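Adenylyltransferase thiF (Escherichia coli, PDB 1ZUD) catalyses the ATP-dependent adenylation of the C-terminal glycine carboxyl group of the sulfur carrier protein ThiS, a step in thiamin biosynthesis. Local coordinates at the interface of chains A and B. Coordinates in Å, arbitrary orientation; residue numbers count along the deposited sequence, not the author numbering. Chains: chain A, Adenylyltransferase thiF; chain B, ThiS protein.

The interface of chains A and B. Residues chain A 132, 150-151, 157; chain B 62-65.
The C-terminal tail of ThiS, here B:Ile63 to B:Gly65, extends beyond strand 56-61 and runs along strands 146-152 and 155-161 of ThiF and past its helix 129-141. Backbone groups of B:Ile63, B:Ala64 and B:Gly65 are held in turn. At the entry, the amide N of B:Ile63 donates to the side-chain carbonyl OE1 of A:Gln157 at 3.1 Å in a fairly straight bond, from above the plane of that amide. The carbonyl O of B:Ile63 accepts from the hydroxyl OG of A:Ser150 at 2.7 Å. A chi1 of 60° sets this hydroxyl between its own backbone N and carbonyl carbon, turned towards the tail. Next, the guanidinium group of A:Arg132 grips the carbonyl O of B:Ala64 side-on, with NE and NH2 each 2.9 Å from that oxygen. The acceptor lies only 7° out of the guanidinium plane, while both nitrogens approach from the same face of the carbonyl. The extended stretch from CG to NE carries this edge across to the tail. Finally, the backbone N of A:Ala151 donates to B:Gly65 O at 3.0 Å, 161° at H; NH2 of A:Arg132 adds a weak one. Apolar packing centres on B:Ile63, whose CB lies 3.7 Å from CD of A:Gln157 and whose CG2 lies 3.8 Å from CA of A:Ala151. Because the polar contacts use main-chain atoms of ThiS, they would fix the path and register of the tail more than select its side chains. This probably directs the C-terminal Gly-Gly towards the site where ThiF adenylates the terminal carboxylate with ATP.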
ATOM      1  N   ARG A 132     -16.106 -10.167 -12.307  1.00 26.89           N
ATOM      2  CA  ARG A 132     -15.806  -8.741 -12.352  1.00 26.54           C
ATOM      3  C   ARG A 132     -16.665  -8.033 -13.441  1.00 28.96           C
ATOM      4  O   ARG A 132     -17.140  -6.926 -13.220  1.00 26.14           O
ATOM      5  CB  ARG A 132     -14.299  -8.537 -12.628  1.00 26.45           C
ATOM      6  CG  ARG A 132     -13.371  -9.037 -11.478  1.00 23.46           C
ATOM      7  CD  ARG A 132     -11.894  -8.893 -11.898  1.00 34.58           C
ATOM      8  NE  ARG A 132     -10.927  -9.292 -10.861  1.00 34.77           N
ATOM      9  CZ  ARG A 132     -10.578  -8.541  -9.809  1.00 39.81           C
ATOM     10  NH1 ARG A 132     -11.131  -7.333  -9.645  1.00 37.57           N
ATOM     11  NH2 ARG A 132      -9.658  -8.981  -8.930  1.00 26.04           N
ATOM     12  N   SER A 150      -6.879  -5.839  -8.285  1.00 19.07           N
ATOM     13  CA  SER A 150      -6.464  -7.209  -8.557  1.00 19.67           C
ATOM     14  C   SER A 150      -4.958  -7.298  -8.274  1.00 23.30           C
ATOM     15  O   SER A 150      -4.251  -6.271  -8.199  1.00 22.64           O
ATOM     16  CB  SER A 150      -6.727  -7.591 -10.035  1.00 23.64           C
ATOM     17  OG  SER A 150      -6.008  -6.718 -10.939  1.00 25.38           O
ATOM     18  N   ALA A 151      -4.497  -8.539  -8.127  1.00 20.73           N
ATOM     19  CA  ALA A 151      -3.110  -8.844  -7.868  1.00 21.38           C
ATOM     20  C   ALA A 151      -2.805 -10.264  -8.215  1.00 24.23           C
ATOM     21  O   ALA A 151      -3.631 -11.166  -8.002  1.00 24.99           O
ATOM     22  CB  ALA A 151      -2.808  -8.623  -6.369  1.00 17.49           C
ATOM     23  N   GLN A 157      -3.251  -4.046  -9.759  1.00 20.71           N
ATOM     24  CA  GLN A 157      -3.913  -3.027 -10.575  1.00 17.36           C
ATOM     25  C   GLN A 157      -5.117  -2.547  -9.778  1.00 25.23           C
ATOM     26  O   GLN A 157      -5.786  -3.355  -9.093  1.00 19.47           O
ATOM     27  CB  GLN A 157      -4.407  -3.570 -11.943  1.00 24.60           C
ATOM     28  CG  GLN A 157      -3.336  -4.318 -12.733  1.00 28.59           C
ATOM     29  CD  GLN A 157      -3.832  -4.985 -14.033  1.00 32.15           C
ATOM     30  OE1 GLN A 157      -5.012  -5.341 -14.184  1.00 27.14           O
ATOM     31  NE2 GLN A 157      -2.900  -5.192 -14.957  1.00 29.41           N
TER
ATOM     32  N   VAL B  62      -4.059  -7.930 -18.400  1.00 27.72           N
ATOM     33  CA  VAL B  62      -5.028  -7.801 -17.349  1.00 29.91           C
ATOM     34  C   VAL B  62      -4.666  -8.763 -16.241  1.00 26.71           C
ATOM     35  O   VAL B  62      -4.144  -9.864 -16.491  1.00 27.57           O
ATOM     36  CB  VAL B  62      -6.477  -8.131 -17.857  1.00 34.02           C
ATOM     37  CG1 VAL B  62      -6.509  -9.540 -18.484  1.00 37.41           C
ATOM     38  CG2 VAL B  62      -7.490  -8.038 -16.687  1.00 28.58           C
ATOM     39  N   ILE B  63      -4.891  -8.321 -15.007  1.00 25.34           N
ATOM     40  CA  ILE B  63      -4.683  -9.185 -13.857  1.00 23.40           C
ATOM     41  C   ILE B  63      -6.112  -9.285 -13.263  1.00 27.34           C
ATOM     42  O   ILE B  63      -6.783  -8.254 -13.022  1.00 28.49           O
ATOM     43  CB  ILE B  63      -3.650  -8.542 -12.895  1.00 29.01           C
ATOM     44  CG1 ILE B  63      -2.262  -8.512 -13.600  1.00 24.56           C
ATOM     45  CG2 ILE B  63      -3.539  -9.361 -11.597  1.00 23.77           C
ATOM     46  CD1 ILE B  63      -1.174  -7.887 -12.707  1.00 25.28           C
ATOM     47  N   ALA B  64      -6.594 -10.508 -13.088  1.00 29.03           N
ATOM     48  CA  ALA B  64      -7.941 -10.751 -12.539  1.00 30.06           C
ATOM     49  C   ALA B  64      -7.931 -11.365 -11.140  1.00 30.42           C
ATOM     50  O   ALA B  64      -8.958 -11.364 -10.461  1.00 32.28           O
ATOM     51  CB  ALA B  64      -8.708 -11.650 -13.481  1.00 32.93           C
ATOM     52  N   GLY B  65      -6.769 -11.859 -10.702  1.00 32.64           N
ATOM     53  CA  GLY B  65      -6.635 -12.463  -9.377  1.00 33.64           C
ATOM     54  C   GLY B  65      -6.953 -11.550  -8.192  1.00 37.97           C
ATOM     55  O   GLY B  65      -6.893 -10.320  -8.313  1.00 31.15           O
TER